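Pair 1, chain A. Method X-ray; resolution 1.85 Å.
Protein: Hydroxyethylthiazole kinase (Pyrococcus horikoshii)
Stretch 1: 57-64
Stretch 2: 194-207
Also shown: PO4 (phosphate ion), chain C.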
# COMPACT_ATOMS: atom_id res chain seq x y z
N ALA A 57 -3.73 22.67 -2.35
CA ALA A 57 -4.89 21.88 -1.94
C ALA A 57 -6.14 22.66 -1.56
O ALA A 57 -6.09 23.86 -1.28
CB ALA A 57 -4.50 20.97 -0.78
N ASP A 58 -7.27 21.96 -1.55
CA ASP A 58 -8.55 22.55 -1.19
C ASP A 58 -8.98 22.08 0.19
O ASP A 58 -9.90 22.63 0.80
CB ASP A 58 -9.61 22.16 -2.24
CG ASP A 58 -9.28 22.71 -3.61
OD1 ASP A 58 -9.12 23.95 -3.72
OD2 ASP A 58 -9.17 21.92 -4.57
N ALA A 59 -8.29 21.05 0.69
CA ALA A 59 -8.58 20.51 2.01
C ALA A 59 -7.39 19.65 2.44
O ALA A 59 -6.63 19.17 1.60
CB ALA A 59 -9.85 19.67 1.97
N VAL A 60 -7.23 19.49 3.75
CA VAL A 60 -6.14 18.70 4.29
C VAL A 60 -6.68 17.61 5.21
O VAL A 60 -7.48 17.88 6.10
CB VAL A 60 -5.15 19.58 5.09
CG1 VAL A 60 -4.03 18.73 5.67
CG2 VAL A 60 -4.57 20.67 4.19
N VAL A 61 -6.24 16.37 4.98
CA VAL A 61 -6.66 15.24 5.80
C VAL A 61 -5.44 14.72 6.56
O VAL A 61 -4.43 14.37 5.95
CB VAL A 61 -7.26 14.10 4.93
CG1 VAL A 61 -7.54 12.87 5.79
CG2 VAL A 61 -8.54 14.58 4.26
N ILE A 62 -5.54 14.68 7.88
CA ILE A 62 -4.46 14.20 8.73
C ILE A 62 -4.89 12.89 9.38
O ILE A 62 -5.95 12.81 10.01
CB ILE A 62 -4.11 15.23 9.83
CG1 ILE A 62 -3.60 16.52 9.19
CG2 ILE A 62 -3.05 14.65 10.77
CD1 ILE A 62 -3.40 17.67 10.16
N ASN A 63 -4.06 11.86 9.22
CA ASN A 63 -4.34 10.53 9.76
C ASN A 63 -3.09 10.05 10.49
O ASN A 63 -2.05 9.85 9.87
CB ASN A 63 -4.69 9.59 8.60
CG ASN A 63 -5.09 8.21 9.06
OD1 ASN A 63 -4.41 7.61 9.88
ND2 ASN A 63 -6.19 7.70 8.51
N ILE A 64 -3.19 9.86 11.80
CA ILE A 64 -2.04 9.45 12.62
C ILE A 64 -1.83 7.95 12.79
O ILE A 64 -1.08 7.53 13.68
CB ILE A 64 -2.15 10.06 14.04
CG1 ILE A 64 -3.36 9.46 14.77
CG2 ILE A 64 -2.30 11.57 13.94
CD1 ILE A 64 -3.50 9.94 16.22
N GLY A 194 -12.49 3.39 8.03
CA GLY A 194 -12.82 4.65 8.67
C GLY A 194 -11.90 5.72 8.10
O GLY A 194 -12.29 6.89 7.96
N CYS A 195 -10.69 5.32 7.74
CA CYS A 195 -9.71 6.24 7.17
C CYS A 195 -10.16 6.65 5.77
O CYS A 195 -9.90 7.77 5.33
CB CYS A 195 -8.33 5.58 7.12
SG CYS A 195 -7.68 5.12 8.76
N MET A 196 -10.85 5.74 5.08
CA MET A 196 -11.36 6.06 3.75
C MET A 196 -12.41 7.15 3.92
O MET A 196 -12.47 8.10 3.14
CB MET A 196 -12.02 4.84 3.11
CG MET A 196 -11.05 3.73 2.71
SD MET A 196 -11.96 2.33 2.00
CE MET A 196 -10.63 1.42 1.24
N VAL A 197 -13.24 7.01 4.95
CA VAL A 197 -14.29 8.00 5.21
C VAL A 197 -13.69 9.36 5.54
O VAL A 197 -14.21 10.39 5.11
CB VAL A 197 -15.20 7.55 6.37
CG1 VAL A 197 -16.19 8.65 6.72
CG2 VAL A 197 -15.96 6.29 5.97
N ALA A 198 -12.59 9.37 6.29
CA ALA A 198 -11.94 10.64 6.63
C ALA A 198 -11.42 11.30 5.36
O ALA A 198 -11.55 12.52 5.19
CB ALA A 198 -10.79 10.39 7.60
N ALA A 199 -10.83 10.51 4.47
CA ALA A 199 -10.30 11.03 3.21
C ALA A 199 -11.42 11.59 2.34
O ALA A 199 -11.29 12.66 1.75
CB ALA A 199 -9.54 9.94 2.46
N LEU A 200 -12.54 10.86 2.26
CA LEU A 200 -13.68 11.31 1.46
C LEU A 200 -14.26 12.58 2.05
O LEU A 200 -14.71 13.47 1.32
CB LEU A 200 -14.75 10.22 1.41
CG LEU A 200 -14.35 8.91 0.73
CD1 LEU A 200 -15.47 7.90 0.87
CD2 LEU A 200 -14.04 9.16 -0.74
N THR A 201 -14.28 12.66 3.38
CA THR A 201 -14.79 13.84 4.06
C THR A 201 -13.97 15.05 3.63
O THR A 201 -14.49 16.16 3.51
CB THR A 201 -14.70 13.68 5.59
OG1 THR A 201 -15.57 12.62 6.01
CG2 THR A 201 -15.11 14.97 6.30
N GLY A 202 -12.68 14.83 3.38
CA GLY A 202 -11.82 15.91 2.94
C GLY A 202 -12.32 16.49 1.63
O GLY A 202 -12.26 17.71 1.41
N ALA A 203 -12.82 15.63 0.75
CA ALA A 203 -13.35 16.08 -0.54
C ALA A 203 -14.65 16.85 -0.34
O ALA A 203 -14.86 17.91 -0.93
CB ALA A 203 -13.57 14.89 -1.47
N PHE A 204 -15.54 16.32 0.50
CA PHE A 204 -16.82 16.97 0.75
C PHE A 204 -16.67 18.31 1.47
O PHE A 204 -17.38 19.26 1.16
CB PHE A 204 -17.73 16.06 1.57
CG PHE A 204 -18.39 14.98 0.76
CD1 PHE A 204 -19.49 15.27 -0.04
CD2 PHE A 204 -17.91 13.67 0.79
CE1 PHE A 204 -20.10 14.28 -0.81
CE2 PHE A 204 -18.51 12.67 0.02
CZ PHE A 204 -19.61 12.98 -0.78
N VAL A 205 -15.76 18.39 2.43
CA VAL A 205 -15.59 19.62 3.19
C VAL A 205 -14.99 20.74 2.33
O VAL A 205 -15.06 21.92 2.69
CB VAL A 205 -14.73 19.39 4.47
CG1 VAL A 205 -13.25 19.38 4.13
CG2 VAL A 205 -15.06 20.44 5.51
N ALA A 206 -14.43 20.38 1.18
CA ALA A 206 -13.86 21.37 0.28
C ALA A 206 -14.98 22.09 -0.47
O ALA A 206 -14.78 23.19 -0.98
CB ALA A 206 -12.91 20.69 -0.71
N VAL A 207 -16.16 21.47 -0.53
CA VAL A 207 -17.28 22.07 -1.26
C VAL A 207 -18.55 22.37 -0.45
O VAL A 207 -19.50 22.92 -0.98
CB VAL A 207 -17.68 21.19 -2.47
CG1 VAL A 207 -16.50 21.05 -3.42
CG2 VAL A 207 -18.15 19.82 -1.99
P PO4 C . -13.19 2.21 12.02
O1 PO4 C . -12.99 3.29 13.01
O2 PO4 C . -12.14 2.41 10.80
O3 PO4 C . -14.60 2.43 11.29
O4 PO4 C . -13.10 0.79 12.47
O HOH W 1 -7.43 8.92 6.08

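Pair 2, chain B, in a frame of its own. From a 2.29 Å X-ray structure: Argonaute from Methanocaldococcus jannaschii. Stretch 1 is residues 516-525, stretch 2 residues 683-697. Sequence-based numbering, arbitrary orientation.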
# COMPACT_ATOMS: atom_id res chain seq x y z
N ARG B 516 18.99 -5.25 7.63
CA ARG B 516 18.72 -5.74 9.00
C ARG B 516 17.23 -6.05 9.21
O ARG B 516 16.88 -7.22 9.38
CB ARG B 516 19.24 -4.74 10.06
N VAL B 517 16.36 -5.02 9.14
CA VAL B 517 14.89 -5.16 9.27
C VAL B 517 14.29 -5.23 7.86
O VAL B 517 14.39 -4.27 7.09
CB VAL B 517 14.26 -4.02 10.13
CG1 VAL B 517 12.74 -4.18 10.23
CG2 VAL B 517 14.89 -3.95 11.51
N GLY B 518 13.71 -6.37 7.52
CA GLY B 518 13.13 -6.60 6.21
C GLY B 518 11.63 -6.46 6.10
O GLY B 518 11.10 -6.47 4.98
N GLY B 519 10.95 -6.36 7.23
CA GLY B 519 9.51 -6.25 7.23
C GLY B 519 8.85 -5.88 8.53
O GLY B 519 9.50 -5.46 9.49
N CYS B 520 7.53 -6.02 8.55
CA CYS B 520 6.69 -5.68 9.68
C CYS B 520 5.44 -6.50 9.63
O CYS B 520 4.91 -6.75 8.56
CB CYS B 520 6.36 -4.18 9.67
SG CYS B 520 5.28 -3.64 11.01
N THR B 521 4.96 -6.89 10.81
CA THR B 521 3.69 -7.56 11.02
C THR B 521 2.89 -6.66 11.96
O THR B 521 3.39 -6.24 13.02
CB THR B 521 3.87 -8.99 11.58
OG1 THR B 521 4.60 -9.77 10.63
CG2 THR B 521 2.55 -9.69 11.83
N VAL B 522 1.67 -6.31 11.56
CA VAL B 522 0.76 -5.56 12.42
C VAL B 522 -0.27 -6.58 12.89
O VAL B 522 -0.99 -7.16 12.08
CB VAL B 522 0.20 -4.24 11.83
CG1 VAL B 522 -0.76 -3.57 12.80
CG2 VAL B 522 1.34 -3.28 11.52
N VAL B 523 -0.23 -6.90 14.19
CA VAL B 523 -1.08 -7.90 14.82
C VAL B 523 -2.37 -7.31 15.37
O VAL B 523 -2.33 -6.44 16.24
CB VAL B 523 -0.29 -8.71 15.89
CG1 VAL B 523 -1.13 -9.84 16.47
CG2 VAL B 523 1.04 -9.24 15.33
N TYR B 524 -3.50 -7.80 14.88
CA TYR B 524 -4.84 -7.43 15.32
C TYR B 524 -5.47 -8.60 16.05
O TYR B 524 -5.28 -9.73 15.63
CB TYR B 524 -5.71 -7.02 14.13
CG TYR B 524 -5.54 -5.57 13.72
CD1 TYR B 524 -4.31 -5.09 13.28
CD2 TYR B 524 -6.61 -4.69 13.75
CE1 TYR B 524 -4.15 -3.76 12.90
CE2 TYR B 524 -6.46 -3.36 13.37
CZ TYR B 524 -5.23 -2.90 12.94
OH TYR B 524 -5.06 -1.60 12.57
N ASP B 525 -6.23 -8.33 17.11
CA ASP B 525 -6.93 -9.39 17.82
C ASP B 525 -8.33 -9.60 17.23
O ASP B 525 -8.67 -8.93 16.24
CB ASP B 525 -6.96 -9.13 19.35
CG ASP B 525 -7.71 -7.90 19.83
OD1 ASP B 525 -8.46 -7.30 19.04
OD2 ASP B 525 -7.58 -7.56 21.03
N PRO B 683 -7.53 -3.22 4.04
CA PRO B 683 -7.67 -3.48 5.49
C PRO B 683 -6.56 -2.89 6.37
O PRO B 683 -5.40 -2.96 6.00
CB PRO B 683 -7.69 -5.01 5.56
CG PRO B 683 -8.25 -5.43 4.26
CD PRO B 683 -7.75 -4.45 3.25
N ALA B 684 -6.91 -2.32 7.53
CA ALA B 684 -5.96 -1.70 8.47
C ALA B 684 -4.68 -2.52 8.84
O ALA B 684 -3.60 -1.92 8.79
CB ALA B 684 -6.67 -1.16 9.70
N PRO B 685 -4.72 -3.86 9.11
CA PRO B 685 -3.46 -4.58 9.41
C PRO B 685 -2.37 -4.46 8.34
O PRO B 685 -1.22 -4.11 8.66
CB PRO B 685 -3.92 -6.02 9.63
CG PRO B 685 -5.36 -5.91 9.99
CD PRO B 685 -5.88 -4.77 9.21
N ILE B 686 -2.74 -4.70 7.05
CA ILE B 686 -1.81 -4.61 5.92
C ILE B 686 -1.45 -3.15 5.59
O ILE B 686 -0.28 -2.86 5.33
CB ILE B 686 -2.22 -5.50 4.70
CG1 ILE B 686 -1.15 -5.47 3.57
CG2 ILE B 686 -3.64 -5.19 4.18
CD1 ILE B 686 -1.34 -6.44 2.44
N HIS B 687 -2.44 -2.23 5.66
CA HIS B 687 -2.26 -0.79 5.43
C HIS B 687 -1.20 -0.19 6.37
O HIS B 687 -0.34 0.57 5.93
CB HIS B 687 -3.62 -0.05 5.59
CG HIS B 687 -3.51 1.44 5.61
ND1 HIS B 687 -3.46 2.18 4.43
CD2 HIS B 687 -3.44 2.29 6.66
CE1 HIS B 687 -3.35 3.44 4.80
NE2 HIS B 687 -3.33 3.56 6.13
N TYR B 688 -1.29 -0.50 7.67
CA TYR B 688 -0.37 -0.00 8.69
C TYR B 688 1.00 -0.68 8.66
O TYR B 688 1.99 -0.03 8.98
CB TYR B 688 -1.02 0.03 10.09
CG TYR B 688 -2.08 1.10 10.23
CD1 TYR B 688 -1.80 2.44 9.96
CD2 TYR B 688 -3.35 0.79 10.72
CE1 TYR B 688 -2.76 3.43 10.13
CE2 TYR B 688 -4.32 1.77 10.89
CZ TYR B 688 -4.03 3.09 10.58
OH TYR B 688 -4.99 4.06 10.73
N ALA B 689 1.06 -1.97 8.25
CA ALA B 689 2.33 -2.69 8.07
C ALA B 689 3.14 -1.97 6.96
O ALA B 689 4.35 -1.75 7.12
CB ALA B 689 2.08 -4.13 7.68
N ASP B 690 2.46 -1.59 5.86
CA ASP B 690 3.08 -0.88 4.74
C ASP B 690 3.57 0.51 5.15
O ASP B 690 4.67 0.90 4.78
CB ASP B 690 2.14 -0.82 3.53
CG ASP B 690 2.76 -0.10 2.34
OD1 ASP B 690 3.78 -0.60 1.81
OD2 ASP B 690 2.27 0.99 1.98
N LYS B 691 2.76 1.24 5.96
CA LYS B 691 3.09 2.56 6.48
C LYS B 691 4.31 2.53 7.44
O LYS B 691 5.06 3.51 7.50
CB LYS B 691 1.87 3.19 7.18
CG LYS B 691 0.93 3.95 6.23
CD LYS B 691 -0.20 4.60 7.02
CE LYS B 691 -0.79 5.82 6.34
NZ LYS B 691 -2.09 6.25 6.96
N PHE B 692 4.49 1.43 8.18
CA PHE B 692 5.62 1.28 9.10
C PHE B 692 6.90 1.02 8.32
O PHE B 692 7.93 1.62 8.63
CB PHE B 692 5.37 0.21 10.18
CG PHE B 692 6.56 0.01 11.10
CD1 PHE B 692 6.80 0.86 12.17
CD2 PHE B 692 7.49 -1.00 10.85
CE1 PHE B 692 7.91 0.69 12.99
CE2 PHE B 692 8.59 -1.18 11.68
CZ PHE B 692 8.79 -0.34 12.75
N VAL B 693 6.83 0.15 7.29
CA VAL B 693 7.96 -0.18 6.42
C VAL B 693 8.47 1.07 5.69
O VAL B 693 9.69 1.29 5.65
CB VAL B 693 7.68 -1.43 5.53
CG1 VAL B 693 8.79 -1.66 4.49
CG2 VAL B 693 7.52 -2.68 6.40
N LYS B 694 7.54 1.93 5.20
CA LYS B 694 7.90 3.20 4.55
C LYS B 694 8.58 4.14 5.54
O LYS B 694 9.61 4.73 5.21
CB LYS B 694 6.67 3.90 3.90
CG LYS B 694 5.99 3.15 2.75
CD LYS B 694 6.90 2.89 1.54
CE LYS B 694 6.34 1.84 0.61
NZ LYS B 694 7.39 1.25 -0.26
N ALA B 695 8.01 4.26 6.76
CA ALA B 695 8.52 5.09 7.86
C ALA B 695 9.94 4.69 8.25
O ALA B 695 10.79 5.56 8.43
CB ALA B 695 7.60 4.99 9.07
N LEU B 696 10.21 3.37 8.32
CA LEU B 696 11.53 2.86 8.64
C LEU B 696 12.54 3.15 7.52
O LEU B 696 13.72 3.40 7.80
CB LEU B 696 11.43 1.36 8.96
CG LEU B 696 12.55 0.73 9.81
CD1 LEU B 696 13.26 1.74 10.71
CD2 LEU B 696 11.99 -0.42 10.62
N GLY B 697 12.05 3.16 6.28
CA GLY B 697 12.82 3.49 5.09
C GLY B 697 13.20 4.96 5.09
O GLY B 697 14.26 5.32 4.57

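The sharpest difference lies at one matched position of the strand, where Asn63(A) of pair 1 falls on Tyr524(B) of pair 2. In pair 1 the contact is polar: Asn63(A) ND2 donates a hydrogen bond to Cys195(A) SG at 3.0 Å, and a water bridges the two residues, its O accepting from Asn63(A) ND2 at 3.0 Å and donating to Cys195(A) O at 2.8 Å. An amide suits this buried place because its NH2 group can serve the sulfur and the water at once. In pair 2 no hydrogen bond crosses between the stretches. The Tyr524(B) ring lies instead against a proline, with Pro685(B) CG over one face, 3.7 Å from the ring centroid and 18° off the ring normal. The flat ring offers a broad surface to the pyrrolidine, and its far end reaches on to the first turn of the helix, Tyr524(B) CZ lying 3.9 Å from Ala684(B) CB.

Around this difference the backbones agree closely. In each pair a strand packs against a helix running roughly antiparallel to it, at 164° between their N-to-C directions in pair 1 and more obliquely, at 146°, in pair 2, with axes approaching to 7.7 and 7.3 Å. Fourteen central residues superpose with an RMSD of 0.9 Å. The strand alternation is shared: Ala59(A), Val61(A) and Asn63(A) point toward the helix, as do their counterparts Cys520(B), Val522(B) and Tyr524(B), while Val60(A) and Ile62(A), like Thr521(B) and Val523(B), point away.

At the middle of the strand both proteins use valine, Val61(A) and Val522(B), each with chi1 in t. A beta-branched residue favours extended backbone and is short enough to fit beneath a helix this close. What it meets differs. Gly202(A) lets Val61(A) CG2 come within 3.8 Å of Gly202(A) CA; a CB built there would stand 2.5 Å from that methyl, a clash. Pair 2 has Ala689(B) at the matching position, but its CB points sideways and the valine side chain is itself displaced, its centre 2.6 Å from that of Val61(A) after superposition, so that Val522(B) CG2 lies 3.5 Å from Ala689(B) N and 4.0 Å from Ala689(B) CB.

One step along the inward-facing row, the strand residue is small in both pairs. The single methyl of Ala59(A) nestles against the helix backbone, its CB 3.2 Å from Gly202(A) O, and also meets Val205(A) CG1 at 4.0 Å and Ala206(A) CB at 4.2 Å. Cys520(B) is a little longer. Its SG reaches Phe692(B), the counterpart of Val205(A), in an oblique sulfur-aromatic contact, 4.3 Å from the ring centroid, while Cys520(B) CB packs on Val693(B) CG2 at 3.8 Å. Sulfur, polarizable and weakly polar, is well suited to an aromatic neighbour.

Val693(B) occupies the position of Ala206(A), and both point toward the strand. The buried area is 337 Å² in pair 1 and 500 Å² in pair 2; part of the difference comes from Val517(B) and Leu696(B), which have no counterpart in pair 1 and meet at 3.9 Å between Val517(B) CG1 and Leu696(B) CD2.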